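Fumarase E (PDB 3C8G) probably catalyses the addition of water to fumarate to form malate, working as a homodimer of the MtlR/FumE family. Local coordinates at residues Thr6-Glu9 against Asp10-Leu13; Leu33-Gly36 against Ile37-Phe40; Trp98-Asn102 against Glu103-Thr107. All blocks are in the same frame, centred on the assembly; numbering follows the deposited sequence.

Interaction 1 (Thr6-Glu9 against Asp10-Leu13); sequences TLTE and DDVL
Thr8, the N-cap of helix 9-17, meets Asp11 and Val12 in the first turn, and Glu9 opens that turn. The Thr8 hydroxyl stands between the backbone N and the carbonyl carbon (chi1 40°), which turns it toward the side chain of Asp11: OG1 comes within 3.0 Å of Asp11 CB, whereas Asp11 N is farther from Thr8 OG1, at 3.8 Å. The two side chains cross at about a right angle. The carbonyl of Thr8 serves the turn as well: Val12 N makes a weak hydrogen bond to Thr8 O (2.8 Å, 125°), and Val12 CG2 packs against the same oxygen.

Glu9 is extended beyond CG and leads its carboxylate away from the helix. A straighter backbone bond follows one residue on, Leu13 N to Glu9 O at 3.2 Å. Asp10 also directs its acid outward, leaving Glu9 OE2 and Asp10 OD2 7.0 Å apart. Acidic groups in a first turn are probably eased by the positive end of the helix dipole.

Leu7, beside Val12 (CG to CG2, 4.2 Å), joins it in packing on Ile32 of helix 29-40 and on Leu167, and Leu13 rests on Thr160 and Thr164 of helix 158-166.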
loop_
_atom_site.group_PDB
_atom_site.type_symbol
_atom_site.label_atom_id
_atom_site.label_comp_id
_atom_site.label_asym_id
_atom_site.label_seq_id
_atom_site.Cartn_x
_atom_site.Cartn_y
_atom_site.Cartn_z
ATOM N N THR B 6 -8.166 8.393 19.298
ATOM C CA THR B 6 -9.092 8.882 18.225
ATOM C C THR B 6 -9.355 10.401 18.364
ATOM O O THR B 6 -9.970 10.843 19.334
ATOM C CB THR B 6 -10.395 7.998 18.111
ATOM O OG1 THR B 6 -11.461 8.756 17.520
ATOM C CG2 THR B 6 -10.855 7.431 19.482
ATOM N N LEU B 7 -8.892 11.164 17.360
ATOM C CA LEU B 7 -8.574 12.631 17.433
ATOM C C LEU B 7 -9.695 13.658 17.667
ATOM O O LEU B 7 -10.622 13.764 16.861
ATOM C CB LEU B 7 -7.782 13.067 16.173
ATOM C CG LEU B 7 -6.244 13.094 16.107
ATOM C CD1 LEU B 7 -5.567 11.762 16.513
ATOM C CD2 LEU B 7 -5.825 13.489 14.703
ATOM N N THR B 8 -9.571 14.426 18.756
ATOM C CA THR B 8 -10.472 15.548 19.056
ATOM C C THR B 8 -9.789 16.877 18.751
ATOM O O THR B 8 -8.595 17.052 19.026
ATOM C CB THR B 8 -10.992 15.556 20.528
ATOM O OG1 THR B 8 -9.945 15.174 21.432
ATOM C CG2 THR B 8 -12.192 14.615 20.698
ATOM N N GLU B 9 -10.564 17.804 18.179
ATOM C CA GLU B 9 -10.082 19.126 17.750
ATOM C C GLU B 9 -9.683 20.000 18.923
ATOM O O GLU B 9 -8.886 20.924 18.759
ATOM C CB GLU B 9 -11.134 19.850 16.895
ATOM C CG GLU B 9 -12.513 19.979 17.560
ATOM C CD GLU B 9 -13.659 20.257 16.577
ATOM O OE1 GLU B 9 -13.458 20.143 15.341
ATOM O OE2 GLU B 9 -14.773 20.589 17.052
ATOM N N ASP B 10 -10.248 19.705 20.094
ATOM C CA ASP B 10 -9.933 20.437 21.320
ATOM C C ASP B 10 -8.639 19.907 21.928
ATOM O O ASP B 10 -7.836 20.664 22.488
ATOM C CB ASP B 10 -11.087 20.350 22.331
ATOM C CG ASP B 10 -11.159 21.571 23.248
ATOM O OD1 ASP B 10 -10.120 21.922 23.856
ATOM O OD2 ASP B 10 -12.257 22.172 23.365
ATOM N N ASP B 11 -8.444 18.599 21.801
ATOM C CA ASP B 11 -7.182 17.967 22.162
ATOM C C ASP B 11 -6.058 18.263 21.126
ATOM O O ASP B 11 -4.870 18.189 21.445
ATOM C CB ASP B 11 -7.403 16.462 22.391
ATOM C CG ASP B 11 -6.105 15.663 22.399
ATOM O OD1 ASP B 11 -5.816 15.001 21.374
ATOM O OD2 ASP B 11 -5.365 15.705 23.409
ATOM N N VAL B 12 -6.427 18.613 19.898
ATOM C CA VAL B 12 -5.434 18.912 18.873
ATOM C C VAL B 12 -4.885 20.328 19.041
ATOM O O VAL B 12 -3.687 20.571 18.846
ATOM C CB VAL B 12 -6.011 18.657 17.468
ATOM C CG1 VAL B 12 -5.229 19.409 16.385
ATOM C CG2 VAL B 12 -6.029 17.161 17.188
ATOM N N LEU B 13 -5.772 21.242 19.433
ATOM C CA LEU B 13 -5.409 22.624 19.735
ATOM C C LEU B 13 -4.539 22.748 20.981
ATOM O O LEU B 13 -3.638 23.586 21.013
ATOM C CB LEU B 13 -6.664 23.494 19.885
ATOM C CG LEU B 13 -7.246 24.268 18.691
ATOM C CD1 LEU B 13 -6.738 25.736 18.582
ATOM C CD2 LEU B 13 -7.030 23.504 17.389
#

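Interaction 2 (Leu33-Gly36 against Ile37-Phe40); sequences LLQG and IRQF
Arg38 lies alongside both Leu34 and Gln35, one turn back on helix 29-40, and points the same way as they do. Its CB starts beside the carbonyl oxygen that its own backbone uses: Arg38 N donates to Leu34 O at 2.8 Å, and Arg38 CB sits 3.4 Å from that oxygen. CG remains near Leu34 O and begins to meet the leucine side chain. CD meets two groups, 3.8 Å from Leu34 CD2 and 3.0 Å from Gln35 OE1, the latter close for a carbon and an oxygen. A turn about the CG-CD bond (chi3 104°) brings Arg38 NE to 3.6 Å from Gln35 OE1. The amide oxygen thus approaches the guanidinium at its edge, near its plane, although the amide and guanidinium planes are turned 77° apart. NE itself forms a salt bridge with Asp68.

On the helix flank facing helices 70-79 and 85-103, Ile37 N bonds to Leu33 O (2.8 Å, 161°), and Ile37 CG1 lies 3.2 Å from the same Leu33 O. Ile37 packs there on Ala73, Leu74 and Ile91, and Leu33 on Ile70 and Phe94. Near the C-terminal end, Phe40 N makes only a weak bond to Gly36 O (3.4 Å).

Arg38 thus plays two parts: its methylenes pack with Leu34, while its charged end ties helix 29-40 to the loop ahead of helix 70-79.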
loop_
_atom_site.group_PDB
_atom_site.type_symbol
_atom_site.label_atom_id
_atom_site.label_comp_id
_atom_site.label_asym_id
_atom_site.label_seq_id
_atom_site.Cartn_x
_atom_site.Cartn_y
_atom_site.Cartn_z
ATOM N N LEU B 33 -1.271 14.466 12.049
ATOM C CA LEU B 33 -1.700 14.247 10.689
ATOM C C LEU B 33 -1.667 12.747 10.322
ATOM O O LEU B 33 -2.580 12.236 9.663
ATOM C CB LEU B 33 -0.875 15.085 9.711
ATOM C CG LEU B 33 -1.090 16.609 9.740
ATOM C CD1 LEU B 33 -0.122 17.294 8.765
ATOM C CD2 LEU B 33 -2.566 17.016 9.459
ATOM N N LEU B 34 -0.625 12.045 10.752
ATOM C CA LEU B 34 -0.505 10.625 10.459
ATOM C C LEU B 34 -1.710 9.925 11.073
ATOM O O LEU B 34 -2.390 9.145 10.395
ATOM C CB LEU B 34 0.788 10.052 11.061
ATOM C CG LEU B 34 1.616 8.907 10.448
ATOM C CD1 LEU B 34 2.404 8.199 11.543
ATOM C CD2 LEU B 34 0.772 7.912 9.688
ATOM N N GLN B 35 -1.996 10.220 12.347
ATOM C CA GLN B 35 -3.149 9.593 12.984
ATOM C C GLN B 35 -4.488 10.008 12.379
ATOM O O GLN B 35 -5.372 9.162 12.227
ATOM C CB GLN B 35 -3.118 9.686 14.523
ATOM C CG GLN B 35 -2.846 8.268 15.244
ATOM C CD GLN B 35 -1.597 7.498 14.704
ATOM O OE1 GLN B 35 -1.731 6.462 14.038
ATOM N NE2 GLN B 35 -0.394 8.028 14.979
ATOM N N GLY B 36 -4.616 11.284 11.998
ATOM C CA GLY B 36 -5.762 11.733 11.221
ATOM C C GLY B 36 -5.954 10.912 9.952
ATOM O O GLY B 36 -7.061 10.463 9.650
ATOM N N ILE B 37 -4.861 10.716 9.218
ATOM C CA ILE B 37 -4.859 9.943 7.983
ATOM C C ILE B 37 -5.223 8.478 8.288
ATOM O O ILE B 37 -6.031 7.862 7.579
ATOM C CB ILE B 37 -3.469 10.050 7.280
ATOM C CG1 ILE B 37 -3.282 11.434 6.633
ATOM C CG2 ILE B 37 -3.270 8.951 6.258
ATOM C CD1 ILE B 37 -4.137 11.674 5.351
ATOM N N ARG B 38 -4.644 7.944 9.366
ATOM C CA ARG B 38 -4.804 6.537 9.721
ATOM C C ARG B 38 -6.215 6.176 10.181
ATOM O O ARG B 38 -6.629 5.050 9.991
ATOM C CB ARG B 38 -3.767 6.108 10.771
ATOM C CG ARG B 38 -2.418 5.628 10.192
ATOM C CD ARG B 38 -1.396 5.303 11.317
ATOM N NE ARG B 38 -1.167 3.875 11.589
ATOM C CZ ARG B 38 -1.242 2.883 10.692
ATOM N NH1 ARG B 38 -0.984 1.633 11.061
ATOM N NH2 ARG B 38 -1.555 3.125 9.425
ATOM N N GLN B 39 -6.941 7.115 10.794
ATOM C CA GLN B 39 -8.345 6.884 11.166
ATOM C C GLN B 39 -9.203 6.840 9.896
ATOM O O GLN B 39 -10.190 6.113 9.848
ATOM C CB GLN B 39 -8.894 7.929 12.174
ATOM C CG GLN B 39 -7.821 8.727 12.938
ATOM C CD GLN B 39 -8.066 8.897 14.457
ATOM O OE1 GLN B 39 -8.897 9.707 14.889
ATOM N NE2 GLN B 39 -7.296 8.161 15.264
ATOM N N PHE B 40 -8.805 7.592 8.874
ATOM C CA PHE B 40 -9.514 7.651 7.601
ATOM C C PHE B 40 -9.384 6.373 6.790
ATOM O O PHE B 40 -10.337 5.938 6.180
ATOM C CB PHE B 40 -9.002 8.834 6.774
ATOM C CG PHE B 40 -9.695 9.009 5.442
ATOM C CD1 PHE B 40 -9.173 8.427 4.289
ATOM C CD2 PHE B 40 -10.851 9.783 5.337
ATOM C CE1 PHE B 40 -9.812 8.596 3.059
ATOM C CE2 PHE B 40 -11.505 9.958 4.115
ATOM C CZ PHE B 40 -10.990 9.375 2.980
#

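Interaction 3 (Trp98-Asn102 against Glu103-Thr107)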
loop_
_atom_site.group_PDB
_atom_site.type_symbol
_atom_site.label_atom_id
_atom_site.label_comp_id
_atom_site.label_asym_id
_atom_site.label_seq_id
_atom_site.Cartn_x
_atom_site.Cartn_y
_atom_site.Cartn_z
ATOM N N TRP B 98 8.538 18.369 7.560
ATOM C CA TRP B 98 8.935 17.640 8.777
ATOM C C TRP B 98 10.195 16.823 8.486
ATOM O O TRP B 98 11.137 16.807 9.291
ATOM C CB TRP B 98 7.806 16.763 9.353
ATOM C CG TRP B 98 8.330 15.690 10.293
ATOM C CD1 TRP B 98 8.267 14.341 10.104
ATOM C CD2 TRP B 98 9.035 15.889 11.542
ATOM N NE1 TRP B 98 8.887 13.680 11.144
ATOM C CE2 TRP B 98 9.367 14.599 12.043
ATOM C CE3 TRP B 98 9.406 17.021 12.286
ATOM C CZ2 TRP B 98 10.047 14.408 13.256
ATOM C CZ3 TRP B 98 10.098 16.836 13.503
ATOM C CH2 TRP B 98 10.411 15.536 13.970
ATOM N N HIS B 99 10.216 16.179 7.321
ATOM C CA HIS B 99 11.365 15.382 6.885
ATOM C C HIS B 99 12.619 16.234 6.810
ATOM O O HIS B 99 13.668 15.844 7.323
ATOM C CB HIS B 99 11.121 14.830 5.498
ATOM C CG HIS B 99 10.332 13.565 5.467
ATOM N ND1 HIS B 99 10.784 12.391 6.036
ATOM C CD2 HIS B 99 9.147 13.275 4.880
ATOM C CE1 HIS B 99 9.901 11.435 5.811
ATOM N NE2 HIS B 99 8.896 11.948 5.119
ATOM N N TYR B 100 12.519 17.377 6.133
ATOM C CA TYR B 100 13.598 18.336 6.126
ATOM C C TYR B 100 14.029 18.734 7.556
ATOM O O TYR B 100 15.217 18.783 7.847
ATOM C CB TYR B 100 13.196 19.579 5.337
ATOM C CG TYR B 100 14.316 20.575 5.257
ATOM C CD1 TYR B 100 14.523 21.516 6.280
ATOM C CD2 TYR B 100 15.191 20.565 4.178
ATOM C CE1 TYR B 100 15.581 22.420 6.221
ATOM C CE2 TYR B 100 16.252 21.459 4.104
ATOM C CZ TYR B 100 16.441 22.375 5.130
ATOM O OH TYR B 100 17.492 23.258 5.034
ATOM N N LEU B 101 13.087 19.024 8.451
ATOM C CA LEU B 101 13.466 19.441 9.813
ATOM C C LEU B 101 14.135 18.299 10.579
ATOM O O LEU B 101 15.129 18.478 11.284
ATOM C CB LEU B 101 12.248 19.960 10.608
ATOM C CG LEU B 101 11.581 21.261 10.138
ATOM C CD1 LEU B 101 10.207 21.385 10.727
ATOM C CD2 LEU B 101 12.434 22.505 10.421
ATOM N N ASN B 102 13.575 17.110 10.418
ATOM C CA ASN B 102 14.068 15.931 11.126
ATOM C C ASN B 102 15.314 15.257 10.535
ATOM O O ASN B 102 15.972 14.474 11.220
ATOM C CB ASN B 102 12.959 14.896 11.227
ATOM C CG ASN B 102 13.258 13.858 12.244
ATOM O OD1 ASN B 102 12.741 12.756 12.192
ATOM N ND2 ASN B 102 14.120 14.190 13.168
ATOM N N GLU B 103 15.629 15.538 9.277
ATOM C CA GLU B 103 16.744 14.856 8.634
ATOM C C GLU B 103 17.862 15.768 8.211
ATOM O O GLU B 103 18.933 15.284 7.912
ATOM C CB GLU B 103 16.281 14.013 7.431
ATOM C CG GLU B 103 15.339 12.861 7.788
ATOM C CD GLU B 103 14.385 12.490 6.661
ATOM O OE1 GLU B 103 14.679 12.765 5.465
ATOM O OE2 GLU B 103 13.317 11.923 6.978
ATOM N N GLN B 104 17.636 17.071 8.198
ATOM C CA GLN B 104 18.591 17.991 7.579
ATOM C C GLN B 104 18.957 19.201 8.439
ATOM O O GLN B 104 20.123 19.582 8.517
ATOM C CB GLN B 104 18.020 18.483 6.252
ATOM C CG GLN B 104 18.952 18.379 5.061
ATOM C CD GLN B 104 18.762 17.066 4.338
ATOM O OE1 GLN B 104 18.015 16.998 3.374
ATOM N NE2 GLN B 104 19.409 16.018 4.810
ATOM N N ASP B 105 17.954 19.805 9.080
ATOM C CA ASP B 105 18.169 21.018 9.857
ATOM C C ASP B 105 16.958 21.301 10.733
ATOM O O ASP B 105 15.889 21.616 10.223
ATOM C CB ASP B 105 18.466 22.181 8.896
ATOM C CG ASP B 105 18.763 23.511 9.595
ATOM O OD1 ASP B 105 18.893 24.495 8.827
ATOM O OD2 ASP B 105 18.871 23.599 10.843
ATOM N N GLU B 106 17.135 21.155 12.043
ATOM C CA GLU B 106 16.066 21.431 13.013
ATOM C C GLU B 106 15.934 22.897 13.297
ATOM O O GLU B 106 15.044 23.266 14.034
ATOM C CB GLU B 106 16.319 20.839 14.428
ATOM C CG GLU B 106 17.414 19.851 14.634
ATOM C CD GLU B 106 18.793 20.386 14.350
ATOM O OE1 GLU B 106 19.367 21.124 15.212
ATOM O OE2 GLU B 106 19.290 20.023 13.244
ATOM N N THR B 107 16.845 23.732 12.820
ATOM C CA THR B 107 16.962 25.049 13.451
ATOM C C THR B 107 15.954 26.105 12.977
ATOM O O THR B 107 15.746 27.074 13.691
ATOM C CB THR B 107 18.438 25.612 13.509
ATOM O OG1 THR B 107 18.821 26.110 12.220
ATOM C CG2 THR B 107 19.454 24.520 13.980
#
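This is a helix C-terminus and the loop that leaves it: at the surface of the protein, the last turn of helix 85-103 meets Glu103, its final residue, and the loop from Gln104 onward, which heads for helix 113-120. Tyr100 O is gripped twice. Gln104 N, on the first residue to leave helical torsions, donates to Tyr100 O at 3.0 Å, and Asp105 N reaches the same oxygen at 3.2 Å, nearly along the C=O axis. The second bond spans five residues instead of four, so the backbone widens as the helix gives out.

With CG anti to the backbone N (chi1 -178°), the Tyr100 ring is set alongside the departing chain, and Gln104 CB makes a CH-pi contact over one face, 4.1 Å from the ring centroid. Asp105 CB approaches the same ring obliquely, 3.9 Å from Tyr100 CE1. Beyond it Asp105 forms an Asx turn: its OD2 accepts Thr107 N (2.8 Å) from above the carboxylate plane and, on the syn lone pair, the Thr107 hydroxyl.

One turn of helix also separates a His-carboxylate pair. His99 ND1 donates to Glu103 OE2 (2.7 Å, 164°) within the ring plane; the carboxylate, its plane 60° from that of the ring, is met on its syn side but with the donor tilted out of its plane. NE2 of His99 bonds to Asp71, so carboxylates hold the imidazole through both nitrogens and limit its rotation. Toward the interior, Leu101 packs on Leu22 and Phe23 of helix 22-25, while its CA makes a C-H...O contact with Asp105 O at 3.3 Å.

How the interactions relate
The three contacts follow one another along the chain, all in one all-helical subunit. Interactions 1 and 2 are neighbours, with centres about 12 Å apart, and they touch: Gln39 OE1 accepts a probable hydrogen bond from Leu7 N (2.9 Å), and Leu7 lies over Gln35 and Gly36. Interaction 3 stands apart, its centre about 25 Å from that of interaction 1 and about 22 Å from that of interaction 2; the nearest atoms of interactions 2 and 3 are about 8 Å apart, without touching. Helix 85-103 packs against helix 29-40 farther back from its C-terminus. The N-terminal lead-in and helix 29-40 thus form one packed unit, from which helix 85-103 runs to the surface turn of interaction 3.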